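Local coordinates for protein pyrethroid hydrolase (Sphingobium faniae, PDB 5Y5R) that hydrolyses the ester bond of pyrethroid insecticides such as permethrin and cypermethrin, releasing an alcohol and a cyclopropanecarboxylic acid, at residues 95-105 with 192-202; 115-125 with 205-216. All blocks are in the same frame, centred on the assembly; numbering follows the deposited sequence.

Interaction 1. Residues 95-105 with 192-202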
loop_
_atom_site.group_PDB
_atom_site.type_symbol
_atom_site.label_atom_id
_atom_site.label_comp_id
_atom_site.label_asym_id
_atom_site.label_seq_id
_atom_site.Cartn_x
_atom_site.Cartn_y
_atom_site.Cartn_z
ATOM N N VAL A 95 7.518 14.328 -3.972
ATOM C CA VAL A 95 6.717 13.298 -4.614
ATOM C C VAL A 95 6.170 13.863 -5.920
ATOM O O VAL A 95 5.483 14.889 -5.924
ATOM C CB VAL A 95 5.573 12.818 -3.704
ATOM C CG1 VAL A 95 4.777 11.720 -4.402
ATOM C CG2 VAL A 95 6.135 12.311 -2.330
ATOM N N ALA A 96 6.507 13.201 -7.017
ATOM C CA ALA A 96 6.015 13.494 -8.359
ATOM C C ALA A 96 4.801 12.659 -8.755
ATOM O O ALA A 96 4.176 12.964 -9.777
ATOM C CB ALA A 96 7.132 13.276 -9.383
ATOM N N GLY A 97 4.491 11.587 -8.028
ATOM C CA GLY A 97 3.389 10.722 -8.406
ATOM C C GLY A 97 2.979 9.781 -7.293
ATOM O O GLY A 97 3.799 9.376 -6.461
ATOM N N LEU A 98 1.701 9.415 -7.291
ATOM C CA LEU A 98 1.146 8.499 -6.293
ATOM C C LEU A 98 0.501 7.305 -6.980
ATOM O O LEU A 98 -0.358 7.469 -7.849
ATOM C CB LEU A 98 0.110 9.202 -5.403
ATOM C CG LEU A 98 0.668 10.281 -4.469
ATOM C CD1 LEU A 98 -0.463 11.015 -3.766
ATOM C CD2 LEU A 98 1.646 9.698 -3.435
ATOM N N ILE A 99 0.885 6.106 -6.571
ATOM C CA ILE A 99 0.329 4.888 -7.131
ATOM C C ILE A 99 -0.362 4.109 -6.022
ATOM O O ILE A 99 0.295 3.689 -5.063
ATOM C CB ILE A 99 1.419 4.027 -7.773
ATOM C CG1 ILE A 99 2.162 4.800 -8.869
ATOM C CG2 ILE A 99 0.808 2.766 -8.351
ATOM C CD1 ILE A 99 3.222 3.970 -9.494
ATOM N N TYR A 100 -1.657 3.851 -6.185
ATOM C CA TYR A 100 -2.451 3.085 -5.222
ATOM C C TYR A 100 -2.737 1.705 -5.811
ATOM O O TYR A 100 -3.597 1.563 -6.689
ATOM C CB TYR A 100 -3.746 3.824 -4.865
ATOM C CG TYR A 100 -3.544 5.141 -4.171
ATOM C CD1 TYR A 100 -3.252 6.295 -4.892
ATOM C CD2 TYR A 100 -3.623 5.238 -2.804
ATOM C CE1 TYR A 100 -3.078 7.508 -4.283
ATOM C CE2 TYR A 100 -3.434 6.440 -2.177
ATOM C CZ TYR A 100 -3.146 7.579 -2.918
ATOM O OH TYR A 100 -2.987 8.795 -2.288
ATOM N N LEU A 101 -2.053 0.685 -5.305
ATOM C CA LEU A 101 -2.142 -0.682 -5.817
ATOM C C LEU A 101 -3.104 -1.481 -4.943
ATOM O O LEU A 101 -2.714 -2.010 -3.892
ATOM C CB LEU A 101 -0.751 -1.329 -5.878
ATOM C CG LEU A 101 -0.691 -2.810 -6.259
ATOM C CD1 LEU A 101 -1.379 -3.127 -7.605
ATOM C CD2 LEU A 101 0.748 -3.296 -6.263
ATOM N N THR A 102 -4.333 -1.651 -5.454
ATOM C CA THR A 102 -5.511 -2.156 -4.743
ATOM C C THR A 102 -5.359 -1.716 -3.295
ATOM O O THR A 102 -5.284 -2.527 -2.360
ATOM C CB THR A 102 -5.704 -3.670 -4.988
ATOM O OG1 THR A 102 -6.943 -4.115 -4.418
ATOM C CG2 THR A 102 -4.521 -4.544 -4.474
ATOM N N ALA A 103 -5.243 -0.401 -3.129
ATOM C CA ALA A 103 -4.783 0.236 -1.906
ATOM C C ALA A 103 -5.879 1.118 -1.330
ATOM O O ALA A 103 -6.830 1.476 -2.014
ATOM C CB ALA A 103 -3.521 1.092 -2.152
ATOM N N VAL A 104 -5.721 1.478 -0.057
ATOM C CA VAL A 104 -6.681 2.355 0.607
ATOM C C VAL A 104 -6.448 3.764 0.069
ATOM O O VAL A 104 -5.403 4.376 0.310
ATOM C CB VAL A 104 -6.537 2.292 2.139
ATOM C CG1 VAL A 104 -7.542 3.207 2.804
ATOM C CG2 VAL A 104 -6.732 0.885 2.629
ATOM N N LEU A 105 -7.435 4.291 -0.650
ATOM C CA LEU A 105 -7.415 5.639 -1.204
ATOM C C LEU A 105 -8.599 6.353 -0.572
ATOM O O LEU A 105 -9.754 6.068 -0.892
ATOM C CB LEU A 105 -7.530 5.630 -2.726
ATOM C CG LEU A 105 -7.752 7.016 -3.314
ATOM C CD1 LEU A 105 -6.469 7.848 -3.148
ATOM C CD2 LEU A 105 -8.229 6.947 -4.775
ATOM N N ILE A 192 -0.648 16.391 -7.091
ATOM C CA ILE A 192 0.237 15.296 -7.458
ATOM C C ILE A 192 -0.558 14.311 -8.310
ATOM O O ILE A 192 -1.682 13.931 -7.920
ATOM C CB ILE A 192 0.779 14.632 -6.198
ATOM C CG1 ILE A 192 1.613 15.615 -5.373
ATOM C CG2 ILE A 192 1.546 13.396 -6.525
ATOM C CD1 ILE A 192 2.325 14.950 -4.165
ATOM N N PRO A 193 -0.061 13.912 -9.484
ATOM C CA PRO A 193 -0.781 12.919 -10.294
ATOM C C PRO A 193 -0.978 11.623 -9.522
ATOM O O PRO A 193 -0.079 11.142 -8.824
ATOM C CB PRO A 193 0.126 12.715 -11.508
ATOM C CG PRO A 193 0.896 13.999 -11.627
ATOM C CD PRO A 193 1.075 14.509 -10.205
ATOM N N ARG A 194 -2.155 11.036 -9.692
ATOM C CA ARG A 194 -2.572 9.859 -8.941
ATOM C C ARG A 194 -2.951 8.756 -9.915
ATOM O O ARG A 194 -3.541 9.018 -10.976
ATOM C CB ARG A 194 -3.776 10.179 -8.028
ATOM C CG ARG A 194 -3.515 11.200 -6.943
ATOM C CD ARG A 194 -4.824 11.565 -6.212
ATOM N NE ARG A 194 -5.793 12.256 -7.070
ATOM C CZ ARG A 194 -5.865 13.579 -7.170
ATOM N NH1 ARG A 194 -5.027 14.327 -6.465
ATOM N NH2 ARG A 194 -6.766 14.158 -7.968
ATOM N N LEU A 195 -2.523 7.542 -9.601
ATOM C CA LEU A 195 -2.888 6.359 -10.368
ATOM C C LEU A 195 -3.373 5.274 -9.417
ATOM O O LEU A 195 -2.720 4.997 -8.396
ATOM C CB LEU A 195 -1.699 5.873 -11.210
ATOM C CG LEU A 195 -1.740 4.469 -11.796
ATOM C CD1 LEU A 195 -2.855 4.391 -12.817
ATOM C CD2 LEU A 195 -0.388 4.165 -12.448
ATOM N N TYR A 196 -4.520 4.674 -9.747
ATOM C CA TYR A 196 -5.033 3.497 -9.064
ATOM C C TYR A 196 -4.860 2.281 -9.968
ATOM O O TYR A 196 -5.384 2.251 -11.081
ATOM C CB TYR A 196 -6.511 3.657 -8.691
ATOM C CG TYR A 196 -6.937 2.748 -7.547
ATOM C CD1 TYR A 196 -7.273 1.424 -7.764
ATOM C CD2 TYR A 196 -6.962 3.221 -6.249
ATOM C CE1 TYR A 196 -7.651 0.598 -6.698
ATOM C CE2 TYR A 196 -7.330 2.410 -5.193
ATOM C CZ TYR A 196 -7.667 1.111 -5.413
ATOM O OH TYR A 196 -8.013 0.337 -4.328
ATOM N N ILE A 197 -4.148 1.274 -9.483
ATOM C CA ILE A 197 -4.040 -0.012 -10.169
ATOM C C ILE A 197 -4.976 -0.964 -9.454
ATOM O O ILE A 197 -4.696 -1.365 -8.318
ATOM C CB ILE A 197 -2.601 -0.556 -10.172
ATOM C CG1 ILE A 197 -1.634 0.464 -10.771
ATOM C CG2 ILE A 197 -2.542 -1.888 -10.931
ATOM C CD1 ILE A 197 -0.227 -0.068 -10.970
ATOM N N GLU A 198 -6.098 -1.294 -10.105
ATOM C CA GLU A 198 -7.070 -2.215 -9.552
ATOM C C GLU A 198 -6.581 -3.633 -9.766
ATOM O O GLU A 198 -6.004 -3.956 -10.808
ATOM C CB GLU A 198 -8.449 -2.103 -10.237
ATOM C CG GLU A 198 -9.018 -0.744 -10.488
ATOM C CD GLU A 198 -10.304 -0.815 -11.350
ATOM O OE1 GLU A 198 -10.346 -1.577 -12.341
ATOM O OE2 GLU A 198 -11.273 -0.116 -11.035
ATOM N N ALA A 199 -6.871 -4.484 -8.797
ATOM C CA ALA A 199 -6.730 -5.936 -8.898
ATOM C C ALA A 199 -8.146 -6.489 -9.052
ATOM O O ALA A 199 -8.919 -6.470 -8.088
ATOM C CB ALA A 199 -6.025 -6.494 -7.666
ATOM N N LEU A 200 -8.509 -6.898 -10.283
ATOM C CA LEU A 200 -9.904 -7.212 -10.600
ATOM C C LEU A 200 -10.486 -8.346 -9.751
ATOM O O LEU A 200 -11.692 -8.337 -9.455
ATOM C CB LEU A 200 -10.038 -7.546 -12.074
ATOM C CG LEU A 200 -9.713 -6.332 -12.948
ATOM C CD1 LEU A 200 -9.626 -6.702 -14.435
ATOM C CD2 LEU A 200 -10.768 -5.266 -12.719
ATOM N N ASP A 201 -9.682 -9.344 -9.377
ATOM C CA ASP A 201 -10.223 -10.504 -8.673
ATOM C C ASP A 201 -9.882 -10.499 -7.186
ATOM O O ASP A 201 -9.839 -11.559 -6.564
ATOM C CB ASP A 201 -9.770 -11.814 -9.318
ATOM C CG ASP A 201 -10.159 -11.907 -10.795
ATOM O OD1 ASP A 201 -10.971 -11.067 -11.243
ATOM O OD2 ASP A 201 -9.691 -12.836 -11.507
ATOM N N ASP A 202 -9.595 -9.338 -6.625
ATOM C CA ASP A 202 -9.289 -9.244 -5.210
ATOM C C ASP A 202 -10.541 -9.552 -4.364
ATOM O O ASP A 202 -11.631 -9.029 -4.627
ATOM C CB ASP A 202 -8.716 -7.853 -4.915
ATOM C CG ASP A 202 -8.011 -7.776 -3.550
ATOM O OD1 ASP A 202 -8.340 -8.579 -2.634
ATOM O OD2 ASP A 202 -7.095 -6.937 -3.405
#
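The Tyr196 ring has Tyr100 O over one face, 3.6 Å above the ring plane and displaced toward the rim, while Ala103 O and Leu105 CB lie at its edge, near the plane. Tyr100 in turn has Leu195 O at its ring edge, in plane, and Leu105 CD1 over one face. The two tyrosines do not stack: CD2 of Tyr196 reaches CB of Tyr100 at 3.6 Å instead. With CG anti to the backbone N (chi1 -158°), the Tyr196 ring leans over the neighbouring strand, and its OH donates to Ala103 O at 2.8 Å, pinning the loop that follows Leu101. A phenylalanine here would probably keep the ring packing but leave Ala103 O without this donor and the loop less firmly held. The phenol of Tyr100 instead bonds Ser85. Strands 97-101 and 194-199 are parallel neighbours in the central sheet of the alpha/beta-hydrolase fold, paired from Leu98-Arg194 to Leu101-Ile197. Five backbone hydrogen bonds join them, from Leu98 N to Pro193 O through Thr102 N to Ile197 O; the straightest is Tyr100 N to Leu195 O, 2.7 Å at 171°. Ile99, Leu101, Leu195 and Ile197 share one face, on which helix 237-249 touches the first three, and CD1 of Leu101 meets CG2 of Ile197 at 3.7 Å. At the start of the pairing, CG2 of Ile192 packs against CG of Leu98 (3.8 Å). Beyond the strand ends, Thr102 OG1 donates to Asp202 OD2 at 3.0 Å, meeting the anti side 28° out of the carboxylate plane. The same oxygen is hydrogen-bonded to His230 ND1, Asp202 and His230 being the probable charge-relay pair, and OD1 is held by Leu205 N.

Interaction 2. Residues 115-125 with 205-216. With 8NL ((2-methyl-3-phenyl-phenyl)methyl (1~{S})-3-[(~{E})-2-chloranyl-3,3,3-tris(fluoranyl)prop-1-enyl]-2,2-dimethyl-cyclopropane-1-carboxylate), chain G.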
loop_
_atom_site.group_PDB
_atom_site.type_symbol
_atom_site.label_atom_id
_atom_site.label_comp_id
_atom_site.label_asym_id
_atom_site.label_seq_id
_atom_site.Cartn_x
_atom_site.Cartn_y
_atom_site.Cartn_z
ATOM N N PHE A 115 -13.760 2.310 4.853
ATOM C CA PHE A 115 -13.956 1.323 3.801
ATOM C C PHE A 115 -13.715 -0.113 4.233
ATOM O O PHE A 115 -14.062 -1.033 3.487
ATOM C CB PHE A 115 -13.070 1.704 2.614
ATOM C CG PHE A 115 -13.484 2.998 1.992
ATOM C CD1 PHE A 115 -14.582 3.052 1.166
ATOM C CD2 PHE A 115 -12.810 4.165 2.297
ATOM C CE1 PHE A 115 -14.971 4.218 0.601
ATOM C CE2 PHE A 115 -13.207 5.344 1.759
ATOM C CZ PHE A 115 -14.307 5.375 0.912
ATOM N N VAL A 116 -13.118 -0.314 5.402
ATOM C CA VAL A 116 -12.896 -1.650 5.953
ATOM C C VAL A 116 -14.112 -2.138 6.710
ATOM O O VAL A 116 -14.474 -3.317 6.644
ATOM C CB VAL A 116 -11.649 -1.617 6.849
ATOM C CG1 VAL A 116 -11.598 -2.831 7.754
ATOM C CG2 VAL A 116 -10.388 -1.511 5.963
ATOM N N LEU A 117 -14.726 -1.271 7.423
ATOM C CA LEU A 117 -15.868 -1.654 8.215
ATOM C C LEU A 117 -17.123 -1.617 7.336
ATOM O O LEU A 117 -17.163 -0.892 6.334
ATOM C CB LEU A 117 -15.980 -0.711 9.400
ATOM C CG LEU A 117 -14.874 -1.035 10.428
ATOM C CD1 LEU A 117 -14.235 0.245 10.870
ATOM C CD2 LEU A 117 -15.405 -1.777 11.655
ATOM N N PRO A 118 -18.151 -2.390 7.683
ATOM C CA PRO A 118 -19.362 -2.427 6.858
ATOM C C PRO A 118 -19.991 -1.050 6.749
ATOM O O PRO A 118 -19.830 -0.186 7.619
ATOM C CB PRO A 118 -20.287 -3.390 7.613
ATOM C CG PRO A 118 -19.406 -4.143 8.525
ATOM C CD PRO A 118 -18.293 -3.224 8.888
ATOM N N GLY A 119 -20.670 -0.832 5.633
ATOM C CA GLY A 119 -21.286 0.453 5.390
ATOM C C GLY A 119 -21.815 0.519 3.978
ATOM O O GLY A 119 -21.674 -0.416 3.183
ATOM N N GLU A 120 -22.496 1.622 3.705
ATOM C CA GLU A 120 -23.043 1.864 2.363
ATOM C C GLU A 120 -22.640 3.215 1.854
ATOM O O GLU A 120 -22.529 4.171 2.617
ATOM C CB GLU A 120 -24.575 1.716 2.339
ATOM C CG GLU A 120 -25.022 0.326 2.625
ATOM C CD GLU A 120 -24.571 -0.634 1.527
ATOM O OE1 GLU A 120 -24.238 -1.789 1.879
ATOM O OE2 GLU A 120 -24.423 -0.193 0.346
ATOM N N PRO A 121 -22.390 3.296 0.536
ATOM C CA PRO A 121 -22.414 2.142 -0.376
ATOM C C PRO A 121 -21.020 1.528 -0.625
ATOM O O PRO A 121 -20.033 2.227 -0.479
ATOM C CB PRO A 121 -22.968 2.737 -1.654
ATOM C CG PRO A 121 -22.370 4.124 -1.660
ATOM C CD PRO A 121 -22.295 4.568 -0.198
ATOM N N ASN A 122 -20.988 0.249 -0.988
ATOM C CA ASN A 122 -19.780 -0.434 -1.441
ATOM C C ASN A 122 -18.625 -0.177 -0.480
ATOM O O ASN A 122 -17.538 0.254 -0.865
ATOM C CB ASN A 122 -19.427 -0.001 -2.858
ATOM C CG ASN A 122 -20.514 -0.333 -3.855
ATOM O OD1 ASN A 122 -20.997 -1.457 -3.924
ATOM N ND2 ASN A 122 -20.954 0.682 -4.596
ATOM N N ARG A 123 -18.887 -0.439 0.793
ATOM C CA ARG A 123 -17.883 -0.359 1.845
ATOM C C ARG A 123 -17.848 -1.708 2.536
ATOM O O ARG A 123 -18.879 -2.357 2.672
ATOM C CB ARG A 123 -18.201 0.737 2.877
ATOM C CG ARG A 123 -18.194 2.122 2.302
ATOM C CD ARG A 123 -18.940 3.080 3.157
ATOM N NE ARG A 123 -18.321 4.403 3.130
ATOM C CZ ARG A 123 -18.317 5.221 2.080
ATOM N NH1 ARG A 123 -18.906 4.861 0.947
ATOM N NH2 ARG A 123 -17.730 6.398 2.170
ATOM N N GLY A 124 -16.655 -2.115 2.976
ATOM C CA GLY A 124 -16.410 -3.350 3.716
ATOM C C GLY A 124 -15.381 -4.316 3.158
ATOM O O GLY A 124 -15.422 -4.753 2.006
ATOM N N THR A 125 -14.498 -4.760 4.037
ATOM C CA THR A 125 -13.588 -5.858 3.743
ATOM C C THR A 125 -13.833 -6.985 4.743
ATOM O O THR A 125 -12.971 -7.274 5.587
ATOM C CB THR A 125 -12.141 -5.384 3.788
ATOM O OG1 THR A 125 -11.882 -4.800 5.064
ATOM C CG2 THR A 125 -11.870 -4.340 2.710
ATOM N N LEU A 205 -9.984 -6.883 -0.699
ATOM C CA LEU A 205 -10.532 -5.578 -1.019
ATOM C C LEU A 205 -11.281 -5.697 -2.345
ATOM O O LEU A 205 -10.652 -5.666 -3.416
ATOM C CB LEU A 205 -9.414 -4.547 -1.113
ATOM C CG LEU A 205 -9.842 -3.136 -1.488
ATOM C CD1 LEU A 205 -10.644 -2.582 -0.373
ATOM C CD2 LEU A 205 -8.621 -2.314 -1.713
ATOM N N PRO A 206 -12.602 -5.888 -2.322
ATOM C CA PRO A 206 -13.348 -6.203 -3.551
ATOM C C PRO A 206 -13.298 -5.063 -4.565
ATOM O O PRO A 206 -13.121 -3.893 -4.216
ATOM C CB PRO A 206 -14.782 -6.439 -3.042
ATOM C CG PRO A 206 -14.610 -6.748 -1.565
ATOM C CD PRO A 206 -13.444 -5.954 -1.114
ATOM N N ILE A 207 -13.404 -5.417 -5.846
ATOM C CA ILE A 207 -13.300 -4.384 -6.886
ATOM C C ILE A 207 -14.377 -3.319 -6.724
ATOM O O ILE A 207 -14.156 -2.160 -7.047
ATOM C CB ILE A 207 -13.358 -5.008 -8.292
ATOM C CG1 ILE A 207 -12.984 -3.956 -9.350
ATOM C CG2 ILE A 207 -14.728 -5.530 -8.533
ATOM C CD1 ILE A 207 -11.680 -3.282 -9.070
ATOM N N ALA A 208 -15.538 -3.671 -6.176
ATOM C CA ALA A 208 -16.566 -2.664 -5.908
ATOM C C ALA A 208 -16.073 -1.625 -4.910
ATOM O O ALA A 208 -16.361 -0.431 -5.051
ATOM C CB ALA A 208 -17.835 -3.327 -5.407
ATOM N N VAL A 209 -15.363 -2.069 -3.862
ATOM C CA VAL A 209 -14.822 -1.130 -2.886
ATOM C C VAL A 209 -13.701 -0.306 -3.486
ATOM O O VAL A 209 -13.578 0.895 -3.218
ATOM C CB VAL A 209 -14.341 -1.888 -1.646
ATOM C CG1 VAL A 209 -13.652 -0.934 -0.717
ATOM C CG2 VAL A 209 -15.537 -2.495 -0.974
ATOM N N GLN A 210 -12.825 -0.959 -4.237
ATOM C CA GLN A 210 -11.779 -0.258 -4.953
ATOM C C GLN A 210 -12.369 0.857 -5.786
ATOM O O GLN A 210 -11.923 2.006 -5.709
ATOM C CB GLN A 210 -11.014 -1.240 -5.831
ATOM C CG GLN A 210 -10.135 -2.183 -5.051
ATOM C CD GLN A 210 -9.518 -3.223 -5.927
ATOM O OE1 GLN A 210 -8.645 -2.921 -6.770
ATOM N NE2 GLN A 210 -9.990 -4.454 -5.783
ATOM N N ARG A 211 -13.385 0.531 -6.593
ATOM C CA ARG A 211 -13.948 1.549 -7.486
ATOM C C ARG A 211 -14.724 2.616 -6.720
ATOM O O ARG A 211 -14.821 3.760 -7.185
ATOM C CB ARG A 211 -14.841 0.906 -8.562
ATOM C CG ARG A 211 -14.074 0.033 -9.560
ATOM C CD ARG A 211 -14.910 -0.880 -10.464
ATOM N NE ARG A 211 -14.030 -1.521 -11.448
ATOM C CZ ARG A 211 -14.340 -2.514 -12.285
ATOM N NH1 ARG A 211 -13.397 -2.999 -13.086
ATOM N NH2 ARG A 211 -15.549 -3.040 -12.333
ATOM N N GLN A 212 -15.281 2.259 -5.559
ATOM C CA GLN A 212 -15.993 3.226 -4.734
ATOM C C GLN A 212 -15.027 4.242 -4.155
ATOM O O GLN A 212 -15.328 5.441 -4.085
ATOM C CB GLN A 212 -16.760 2.474 -3.634
ATOM C CG GLN A 212 -17.718 3.324 -2.829
ATOM C CD GLN A 212 -18.917 3.733 -3.655
ATOM O OE1 GLN A 212 -19.450 2.932 -4.429
ATOM N NE2 GLN A 212 -19.352 4.972 -3.493
HETATM N N MSE A 213 -13.838 3.794 -3.778
HETATM C CA MSE A 213 -12.828 4.708 -3.291
HETATM C C MSE A 213 -12.364 5.685 -4.371
HETATM O O MSE A 213 -12.253 6.885 -4.116
HETATM C CB MSE A 213 -11.654 3.910 -2.718
HETATM C CG MSE A 213 -12.054 3.306 -1.388
HETATM SE SE MSE A 213 -10.623 2.351 -0.465
HETATM C CE MSE A 213 -10.321 0.930 -1.719
ATOM N N GLN A 214 -12.086 5.179 -5.574
ATOM C CA GLN A 214 -11.792 6.099 -6.680
ATOM C C GLN A 214 -12.921 7.102 -6.861
ATOM O O GLN A 214 -12.681 8.310 -6.966
ATOM C CB GLN A 214 -11.566 5.327 -7.982
ATOM C CG GLN A 214 -10.402 4.410 -7.916
ATOM C CD GLN A 214 -10.375 3.432 -9.054
ATOM O OE1 GLN A 214 -10.178 3.799 -10.221
ATOM N NE2 GLN A 214 -10.581 2.179 -8.733
ATOM N N LYS A 215 -14.159 6.621 -6.805
ATOM C CA LYS A 215 -15.316 7.469 -7.062
ATOM C C LYS A 215 -15.429 8.607 -6.046
ATOM O O LYS A 215 -15.872 9.711 -6.396
ATOM C CB LYS A 215 -16.583 6.608 -7.072
ATOM C CG LYS A 215 -17.850 7.384 -7.269
ATOM C CD LYS A 215 -19.073 6.500 -7.431
ATOM C CE LYS A 215 -20.091 7.221 -8.330
ATOM N NZ LYS A 215 -20.668 8.416 -7.654
ATOM N N GLU A 216 -15.095 8.345 -4.765
ATOM C CA GLU A 216 -15.285 9.344 -3.713
ATOM C C GLU A 216 -14.070 10.246 -3.490
ATOM O O GLU A 216 -14.181 11.223 -2.742
ATOM C CB GLU A 216 -15.662 8.647 -2.396
ATOM C CG GLU A 216 -17.053 8.008 -2.440
ATOM C CD GLU A 216 -17.520 7.369 -1.136
ATOM O OE1 GLU A 216 -18.407 6.494 -1.214
ATOM O OE2 GLU A 216 -16.971 7.637 -0.047
HETATM C C 8NL G . -2.273 -9.187 5.711
HETATM C C8 8NL G . 0.008 -12.530 5.984
HETATM C C9 8NL G . 0.121 -13.464 7.009
HETATM C C10 8NL G . -1.017 -14.010 7.588
HETATM C C11 8NL G . -2.245 -13.580 7.093
HETATM C C12 8NL G . -2.338 -12.645 6.063
HETATM C C13 8NL G . -2.060 -7.383 3.269
HETATM O O 8NL G . -3.443 -7.073 3.565
HETATM CL CL 8NL G . -9.439 -5.109 6.921
HETATM C C21 8NL G . -7.786 -5.161 6.304
HETATM C C22 8NL G . -6.753 -5.881 7.137
HETATM F F2 8NL G . -6.479 -7.031 6.546
HETATM F F1 8NL G . -5.645 -5.186 7.309
HETATM F F 8NL G . -7.286 -6.099 8.321
HETATM C C20 8NL G . -7.503 -4.621 5.117
HETATM C C16 8NL G . -6.093 -4.616 4.568
HETATM C C17 8NL G . -6.217 -4.243 3.094
HETATM C C18 8NL G . -5.742 -2.828 3.394
HETATM C C19 8NL G . -7.653 -4.332 2.554
HETATM C C15 8NL G . -5.567 -5.591 3.519
HETATM C C14 8NL G . -4.045 -5.710 3.637
HETATM O O1 8NL G . -3.359 -4.708 3.850
HETATM C C2 8NL G . -1.605 -8.850 3.330
HETATM C C3 8NL G . -1.030 -9.352 2.170
HETATM C C4 8NL G . -0.569 -10.665 2.079
HETATM C C5 8NL G . -0.640 -11.506 3.186
HETATM C C6 8NL G . -1.206 -11.061 4.375
HETATM C C1 8NL G . -1.680 -9.720 4.449
HETATM C C7 8NL G . -1.209 -12.085 5.498
#
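Met213, a selenomethionine, lays CG almost squarely over the Phe115 ring, 3.5 Å from its centroid and 7° off the normal, a CH-pi contact. Its SE sits over the same face at 4.2 Å from the centroid, adding a Met-aromatic contact. Glu216 OE2 approaches the ring edge, and Phe115 CE1 lies over the guanidinium of Arg123. That guanidinium grips Glu216 end-on: NH1 reaches OE1 at 2.8 Å and NH2 reaches OE2 at 2.7 Å, both on syn lone pairs, the two planes nearly coplanar. One turn earlier in helix 207-216, Gln212 OE1 accepts from Asn122 ND2 (2.7 Å, 166°), while Val209 CG2 packs on Asn122 O at 3.4 Å. A second shell fixes these groups. Arg123 NH1 also bonds Pro121 O, and Gln212, bent at chi2 (71°), turns NE2 to OE1 of Glu216 on its anti side. At the N-terminal end of helix 207-216, Thr125 CG2 touches Leu205 CD1. Thr125 OG1 and Val116 CG1 border the chlorine of the bound pyrethroid, so 115-125, which packs on this helix, also lines the pocket. With two donors on OE1 and one on OE2, the Glu216 carboxylate is probably kept ionised and its rotation restrained.

Overall arrangement
From the N terminus the chain lays down strands 3-9, 32-34 and 71-77 before strand 95-101, then runs through helix 113-116 and the loop to residue 125. It next passes through the 126-193 region, with its small antiparallel sheet, before strand 194-199 returns to pair with strand 95-101; interaction 1 closes that loop. After a short loop, helix 207-216 closes interaction 2 on 115-125. The segments alternate, so the two contacts cross and neither nests in the other. They also touch directly: Glu198 forms a salt bridge with Arg211, and Gln210 probably bonds Ala199 N. Together they tie the central sheet and its active-site end to helix 207-216 and the pocket-lining loop.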